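Local coordinates for alcohol dehydrogenase, zinc-containing (Thermotoga maritima, PDB 3IP1), which catalyses the NAD(+)-dependent oxidation of scyllo-inosose to 3-dehydro-scyllo-inosose, and so probably takes part in the breakdown of myo-inositol, at residues E41-E45 against M373-P377; A110-R114 against A169-S174; A283-A289 against A312-A318. All coordinates share one frame; numbering follows the deposited sequence.

Contact 1: E41-E45 against M373-P377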
# COMPACT_ATOMS: atom_id res chain seq x y z
N GLU A 41 35.25 29.31 -8.31
CA GLU A 41 35.02 30.74 -8.33
C GLU A 41 33.73 31.03 -9.10
O GLU A 41 33.50 30.52 -10.19
CB GLU A 41 36.21 31.48 -8.95
CG GLU A 41 35.98 32.99 -9.00
CD GLU A 41 36.95 33.73 -9.90
OE1 GLU A 41 36.78 34.97 -10.03
OE2 GLU A 41 37.87 33.09 -10.47
N VAL A 42 32.88 31.86 -8.52
CA VAL A 42 31.59 32.14 -9.10
C VAL A 42 31.58 33.56 -9.64
O VAL A 42 31.82 34.49 -8.90
CB VAL A 42 30.46 31.97 -8.05
CG1 VAL A 42 29.11 32.33 -8.67
CG2 VAL A 42 30.46 30.53 -7.50
N ARG A 43 31.29 33.71 -10.93
CA ARG A 43 31.28 35.03 -11.54
C ARG A 43 30.13 35.21 -12.53
O ARG A 43 29.73 34.27 -13.21
CB ARG A 43 32.62 35.32 -12.22
CG ARG A 43 33.57 36.21 -11.42
CD ARG A 43 33.44 37.71 -11.81
NE ARG A 43 34.61 38.21 -12.56
CZ ARG A 43 34.66 38.41 -13.88
NH1 ARG A 43 33.62 38.15 -14.67
NH2 ARG A 43 35.78 38.86 -14.43
N VAL A 44 29.60 36.43 -12.58
CA VAL A 44 28.69 36.82 -13.65
C VAL A 44 29.52 36.95 -14.92
O VAL A 44 30.49 37.72 -14.94
CB VAL A 44 27.99 38.16 -13.34
CG1 VAL A 44 27.17 38.65 -14.55
CG2 VAL A 44 27.12 38.02 -12.08
N GLU A 45 29.18 36.20 -15.95
CA GLU A 45 29.89 36.29 -17.22
C GLU A 45 28.93 36.27 -18.40
O GLU A 45 27.77 35.84 -18.28
CB GLU A 45 30.97 35.19 -17.33
CG GLU A 45 30.46 33.77 -17.52
CD GLU A 45 31.58 32.70 -17.44
OE1 GLU A 45 31.70 31.85 -18.36
OE2 GLU A 45 32.33 32.69 -16.44
N MSE A 373 20.65 39.56 -9.95
CA MSE A 373 21.63 38.60 -10.48
C MSE A 373 23.08 38.94 -10.09
O MSE A 373 23.84 38.06 -9.65
CB MSE A 373 21.49 38.47 -11.99
CG MSE A 373 22.48 37.50 -12.58
SE MSE A 373 22.23 37.23 -14.47
CE MSE A 373 22.85 38.96 -15.10
N GLU A 374 23.45 40.21 -10.24
CA GLU A 374 24.80 40.69 -9.91
C GLU A 374 25.21 40.40 -8.47
O GLU A 374 26.38 40.16 -8.21
CB GLU A 374 24.94 42.20 -10.15
CG GLU A 374 24.57 42.69 -11.56
CD GLU A 374 25.43 42.08 -12.66
OE1 GLU A 374 26.68 42.09 -12.52
OE2 GLU A 374 24.85 41.61 -13.67
N GLU A 375 24.25 40.44 -7.55
CA GLU A 375 24.56 40.25 -6.14
C GLU A 375 24.69 38.79 -5.73
O GLU A 375 25.10 38.50 -4.60
CB GLU A 375 23.49 40.91 -5.29
CG GLU A 375 23.39 42.42 -5.47
CD GLU A 375 22.22 42.99 -4.70
OE1 GLU A 375 22.34 43.21 -3.47
OE2 GLU A 375 21.16 43.20 -5.33
N ILE A 376 24.33 37.87 -6.64
CA ILE A 376 24.32 36.42 -6.35
C ILE A 376 25.68 35.88 -5.92
O ILE A 376 25.77 35.20 -4.89
CB ILE A 376 23.73 35.56 -7.51
CG1 ILE A 376 22.21 35.76 -7.63
CG2 ILE A 376 24.06 34.08 -7.34
CD1 ILE A 376 21.39 35.44 -6.36
N PRO A 377 26.76 36.15 -6.70
CA PRO A 377 28.03 35.59 -6.23
C PRO A 377 28.37 36.03 -4.80
O PRO A 377 28.81 35.22 -3.99
CB PRO A 377 29.05 36.13 -7.26
CG PRO A 377 28.23 36.33 -8.51
CD PRO A 377 26.88 36.79 -8.02
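Val44 spreads its two methyls over the turn at 373-375 and the helix that follows because its CG1 stands anti to the backbone N (chi1 173°), which sets CG2 beside that N. Val42, two residues back on the same strand, has the same torsion, and its CG1 is the branch that meets Pro377. Both valines point their CB atoms toward segment 373-377. The ring of Pro377 reaches both. Its CG lies 4.1 Å from Val44 CG2, and the two side chains cross at about a right angle. Its CB lies 4.1 Å from Val42 CG1 and 3.6 Å from the backbone O of Val42. The ring therefore packs against the strand's backbone as well as its side chains.

Val44 also meets the start of the segment. Its CG1 is 4.4 Å from CE of Met373, a selenomethionine. The side chain of Glu374 bends at chi2 (-61°), which brings its carboxylate back to Val44, with OE2 3.9 Å from CG1. This is a van der Waals contact only; the charge of Glu374 is answered by a salt bridge from OE2 to Arg4. With the two outer methyls of Val44 gone, as in an alanine here, a gap is likely to open beside Pro377 CG and Met373 CE, and the Glu374 carboxylate would lose its apolar neighbour. Ile376 N donates to Met373 O at 3.1 Å.

The interface is small, burying 246 Å² in all, and lies near the protein surface. Strand 40-47 pairs antiparallel with strand 3-12, where Val42 also touches Val6 and Leu8. Met373 packs on Arg4 and Val6 of that strand and on Met394 of strand 392-395. Pro377 sets the first part of helix 376-382 against strand 40-47, while Ile376 turns to Ile67, Phe161 and Met394.

Contact 2: A110-R114 against A169-S174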
# COMPACT_ATOMS: atom_id res chain seq x y z
N ALA A 110 7.03 20.81 -27.97
CA ALA A 110 7.25 21.15 -26.56
C ALA A 110 5.91 21.29 -25.83
O ALA A 110 5.32 22.37 -25.79
CB ALA A 110 8.09 22.43 -26.43
N ILE A 111 5.45 20.19 -25.24
CA ILE A 111 4.05 20.12 -24.77
C ILE A 111 3.87 20.51 -23.31
O ILE A 111 4.56 20.01 -22.43
CB ILE A 111 3.45 18.71 -25.03
CG1 ILE A 111 3.64 18.30 -26.51
CG2 ILE A 111 2.00 18.67 -24.62
CD1 ILE A 111 2.99 19.24 -27.56
N ASN A 112 2.92 21.40 -23.06
CA ASN A 112 2.52 21.77 -21.71
C ASN A 112 1.50 20.75 -21.19
O ASN A 112 0.42 20.59 -21.78
CB ASN A 112 1.92 23.18 -21.69
CG ASN A 112 1.53 23.64 -20.30
OD1 ASN A 112 1.58 22.86 -19.36
ND2 ASN A 112 1.13 24.90 -20.17
N ARG A 113 1.84 20.06 -20.10
CA ARG A 113 0.93 19.09 -19.49
C ARG A 113 -0.41 19.67 -19.07
O ARG A 113 -1.42 18.97 -19.14
CB ARG A 113 1.58 18.40 -18.29
CG ARG A 113 2.49 17.26 -18.67
CD ARG A 113 3.21 16.76 -17.44
NE ARG A 113 4.32 17.66 -17.09
CZ ARG A 113 5.60 17.37 -17.23
NH1 ARG A 113 6.53 18.28 -16.90
NH2 ARG A 113 5.97 16.17 -17.69
N ARG A 114 -0.43 20.94 -18.65
CA ARG A 114 -1.70 21.63 -18.32
C ARG A 114 -2.75 21.50 -19.44
O ARG A 114 -3.93 21.31 -19.15
CB ARG A 114 -1.49 23.12 -18.00
CG ARG A 114 -2.79 23.83 -17.56
CD ARG A 114 -2.64 25.32 -17.27
NE ARG A 114 -2.08 26.08 -18.39
CZ ARG A 114 -2.78 26.63 -19.39
NH1 ARG A 114 -4.10 26.49 -19.46
NH2 ARG A 114 -2.15 27.30 -20.33
N ALA A 169 10.64 20.45 -22.35
CA ALA A 169 9.27 20.71 -21.92
C ALA A 169 8.81 19.74 -20.86
O ALA A 169 8.01 20.10 -19.99
CB ALA A 169 8.31 20.69 -23.13
N LYS A 170 9.32 18.52 -20.92
CA LYS A 170 8.91 17.46 -20.03
C LYS A 170 9.35 17.69 -18.57
O LYS A 170 8.85 17.00 -17.67
CB LYS A 170 9.38 16.09 -20.54
CG LYS A 170 10.81 15.72 -20.16
CD LYS A 170 11.33 14.55 -20.99
CE LYS A 170 12.66 14.07 -20.45
NZ LYS A 170 13.16 12.93 -21.25
N TYR A 171 10.24 18.66 -18.34
CA TYR A 171 10.57 19.06 -16.95
C TYR A 171 9.78 20.25 -16.42
O TYR A 171 9.83 20.53 -15.22
CB TYR A 171 12.07 19.32 -16.76
CG TYR A 171 12.93 18.22 -17.30
CD1 TYR A 171 12.82 16.92 -16.80
CD2 TYR A 171 13.86 18.47 -18.32
CE1 TYR A 171 13.61 15.89 -17.31
CE2 TYR A 171 14.66 17.44 -18.84
CZ TYR A 171 14.53 16.16 -18.31
OH TYR A 171 15.29 15.11 -18.79
N ALA A 172 9.08 20.97 -17.30
CA ALA A 172 8.38 22.20 -16.88
C ALA A 172 6.93 21.93 -16.44
O ALA A 172 6.28 21.05 -16.98
CB ALA A 172 8.41 23.24 -18.02
N TRP A 173 6.47 22.69 -15.44
CA TRP A 173 5.12 22.58 -14.88
C TRP A 173 4.47 23.97 -14.82
O TRP A 173 5.10 24.94 -14.40
CB TRP A 173 5.17 21.99 -13.47
CG TRP A 173 5.59 20.54 -13.45
CD1 TRP A 173 6.84 20.05 -13.25
CD2 TRP A 173 4.73 19.41 -13.67
NE1 TRP A 173 6.82 18.67 -13.32
CE2 TRP A 173 5.54 18.26 -13.57
CE3 TRP A 173 3.36 19.26 -13.93
CZ2 TRP A 173 5.03 16.96 -13.72
CZ3 TRP A 173 2.85 17.97 -14.09
CH2 TRP A 173 3.68 16.84 -13.97
N SER A 174 3.21 24.05 -15.20
CA SER A 174 2.54 25.34 -15.27
C SER A 174 2.30 25.94 -13.90
O SER A 174 1.91 25.23 -12.98
CB SER A 174 1.20 25.20 -15.98
OG SER A 174 0.55 26.45 -15.98
O HOH W 1 4.92 19.92 -19.51
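Within the GroES-like domain, the 3-10 turn and short strand of 169-174 receive Arg113 from the loop after strand 111-112. The guanidinium lies flat on the Trp173 ring, with planes 22° apart. It is a cation-pi stack: Arg113 CZ is 3.8 Å from the centroid of the six-membered ring of Trp173. A bend at chi3 (-78°) turns the end of the arginine toward the carbonyls of the turn. NH1 and NH2 of Arg113 grip Lys170 O end-on at 2.8 and 3.0 Å, from the same face of that carbonyl's plane. Arg113 NH1 also donates to Ala172 O at 2.8 Å.

Water 1 lies on the guanidinium face opposite Trp173, toward its rim, and accepts from Arg113 N at 3.1 Å. Ala110 CB packs on Ala169 CB, 3.7 Å away. Asn112 OD1 accepts from Arg114 N, forming an Asx turn, and Asn112 ND2 bonds to Glu123 OE2. Ser174 OG sits at the edge of the Arg114 guanidinium, 3.6 Å from Arg114 NE. Arg114 NE makes a salt bridge to Glu123 OE2, and Ser174 OG a hydrogen bond to the same atom. Trp173 NE1 bonds to Glu128.

His135 and Ala140 of the second subunit also approach Arg113. Three bonds to two carbonyls and the stack on Trp173 fix the guanidinium's rotation. Its charge is probably eased by the carbonyl oxygens and the indole face.

Contact 3: A283-A289 against A312-A318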
# COMPACT_ATOMS: atom_id res chain seq x y z
N ALA A 283 5.19 9.89 17.62
CA ALA A 283 4.83 10.32 16.25
C ALA A 283 4.77 9.17 15.25
O ALA A 283 5.45 8.16 15.41
CB ALA A 283 5.78 11.41 15.76
N LYS A 284 3.95 9.34 14.21
CA LYS A 284 3.89 8.38 13.10
C LYS A 284 5.07 8.58 12.14
O LYS A 284 5.51 7.63 11.48
CB LYS A 284 2.53 8.51 12.37
CG LYS A 284 2.35 7.71 11.08
CD LYS A 284 2.29 6.18 11.31
CE LYS A 284 2.56 5.42 9.95
NZ LYS A 284 4.00 5.67 9.42
N LEU A 285 5.59 9.80 12.06
CA LEU A 285 6.66 10.10 11.12
C LEU A 285 7.70 11.07 11.71
O LEU A 285 7.35 12.10 12.29
CB LEU A 285 6.07 10.68 9.82
CG LEU A 285 7.05 11.15 8.73
CD1 LEU A 285 7.73 9.98 8.00
CD2 LEU A 285 6.34 12.04 7.72
N PHE A 286 8.97 10.73 11.53
CA PHE A 286 10.08 11.60 11.86
C PHE A 286 10.81 11.94 10.56
O PHE A 286 11.08 11.07 9.75
CB PHE A 286 11.06 10.92 12.83
CG PHE A 286 10.46 10.54 14.16
CD1 PHE A 286 9.66 9.40 14.28
CD2 PHE A 286 10.73 11.30 15.31
CE1 PHE A 286 9.11 9.03 15.53
CE2 PHE A 286 10.20 10.95 16.56
CZ PHE A 286 9.39 9.82 16.68
N LEU A 287 11.13 13.22 10.37
CA LEU A 287 11.89 13.64 9.21
C LEU A 287 13.25 14.07 9.70
O LEU A 287 13.38 15.03 10.48
CB LEU A 287 11.22 14.79 8.46
CG LEU A 287 11.97 15.25 7.19
CD1 LEU A 287 11.99 14.13 6.10
CD2 LEU A 287 11.42 16.54 6.62
N GLU A 288 14.27 13.34 9.26
CA GLU A 288 15.64 13.65 9.61
C GLU A 288 16.18 14.58 8.53
O GLU A 288 16.60 14.13 7.47
CB GLU A 288 16.48 12.37 9.66
CG GLU A 288 17.75 12.48 10.51
CD GLU A 288 18.59 13.72 10.20
OE1 GLU A 288 19.44 13.69 9.28
OE2 GLU A 288 18.38 14.73 10.88
N ALA A 289 16.12 15.89 8.81
CA ALA A 289 16.57 16.91 7.88
C ALA A 289 17.70 17.76 8.45
O ALA A 289 17.85 18.91 8.06
CB ALA A 289 15.39 17.80 7.47
N ALA A 312 5.94 3.91 13.53
CA ALA A 312 6.69 5.13 13.18
C ALA A 312 7.55 4.87 11.97
O ALA A 312 8.10 3.79 11.80
CB ALA A 312 7.55 5.61 14.34
N THR A 313 7.67 5.89 11.13
CA THR A 313 8.59 5.89 10.02
C THR A 313 9.64 6.98 10.23
O THR A 313 9.30 8.13 10.56
CB THR A 313 7.83 6.11 8.69
OG1 THR A 313 7.00 4.97 8.44
CG2 THR A 313 8.81 6.28 7.52
N VAL A 314 10.92 6.64 10.06
CA VAL A 314 11.93 7.69 10.02
C VAL A 314 12.37 7.86 8.58
O VAL A 314 12.88 6.95 7.96
CB VAL A 314 13.16 7.41 10.89
CG1 VAL A 314 14.05 8.67 10.94
CG2 VAL A 314 12.76 7.01 12.26
N ALA A 315 12.12 9.06 8.05
CA ALA A 315 12.51 9.36 6.68
C ALA A 315 13.79 10.20 6.74
O ALA A 315 13.84 11.22 7.45
CB ALA A 315 11.38 10.11 5.96
N ILE A 316 14.82 9.75 6.02
CA ILE A 316 16.11 10.44 5.98
C ILE A 316 16.27 11.20 4.67
O ILE A 316 16.34 10.59 3.61
CB ILE A 316 17.30 9.47 6.19
CG1 ILE A 316 17.18 8.76 7.54
CG2 ILE A 316 18.65 10.23 6.14
CD1 ILE A 316 17.91 7.40 7.62
N VAL A 317 16.32 12.52 4.75
CA VAL A 317 16.31 13.38 3.57
C VAL A 317 17.61 14.18 3.42
O VAL A 317 18.04 14.49 2.30
CB VAL A 317 15.06 14.33 3.53
CG1 VAL A 317 15.13 15.37 4.59
CG2 VAL A 317 14.88 14.96 2.15
N ALA A 318 18.25 14.50 4.54
CA ALA A 318 19.47 15.29 4.47
C ALA A 318 20.64 14.38 4.13
O ALA A 318 20.63 13.19 4.46
CB ALA A 318 19.70 16.04 5.76
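A ladder of backbone bonds, from Lys284 with Thr313 to Glu288 with Val317, joins the parallel strands 285-288 and 313-316, whose axes approach to 4.7 Å at 19°. Phe286 N donates to Thr313 O, and Phe286 O accepts from Ala315 N, both at 2.8 Å. Glu288 N donates to Ala315 O. Thr313 N reaches back to Lys284 O. At the far end Glu288 O accepts from Val317 N at 3.2 Å and, weakly, from Ala318 N. CA-H...O contacts fill in between these bonds, such as Leu285 CA to Thr313 O at 3.3 Å.

Apolar contacts fall on both faces of the sheet. On one face, Leu285 CD1 touches Thr313 CG2 at 3.9 Å and also reaches Ala315 CB. Helices 194-207 and 224-235 pack against Leu285 and Leu287. On the other face, Phe286 CB touches Val314 CG1, and helix 293-306 packs against Phe286 and Glu288. More contacts form at the strand ends. Leu287 CD1 meets Val317 CG1 at 3.7 Å. Val317 chi1 (70°) places this methyl between the backbone N and the carbonyl carbon, where it also touches Ala289 CB. Ala312 CB comes in at the edge of the Phe286 ring, 3.9 Å from CE1, while Ala283 CB lies over one ring face.

The polar side chains find partners nearby. Lys284 runs alongside Thr313, and its NZ bonds to Asn311 O. Thr313 OG1 bonds to Gln337, and the buried Glu288 holds Thr290 OG1 through OE2.

Strand 285-288, helix 293-306 and strand 313-316 form a beta-alpha-beta unit in the parallel sheet of a Rossmann fold, the NAD(+)-binding domain of this family. Val317 packs on Ile225, an NAD(+)-binding residue by similarity, so the C-terminal ends of these strands lie beside the probable cofactor site.

From the N terminus, strand 40-47 comes first; its partner in contact 1 arrives only at 373-377. Contact 1 thus closes a loop of 327 residues, and both other contacts fall within it. Contact 2 closes first, over 54 residues of the GroES-like domain. Contact 3 follows in series, closing 22 residues within the nucleotide-binding domain. None of the loops cross. Contact 1 joins strand 40-47 to the start of helix 376-382, late in the chain. The contacts do not touch. The centres of contacts 1 and 2 are about 29 Å apart. Those of contacts 2 and 3 are about 32 Å apart. Contacts 1 and 3 lie on opposite sides of the chain's centre.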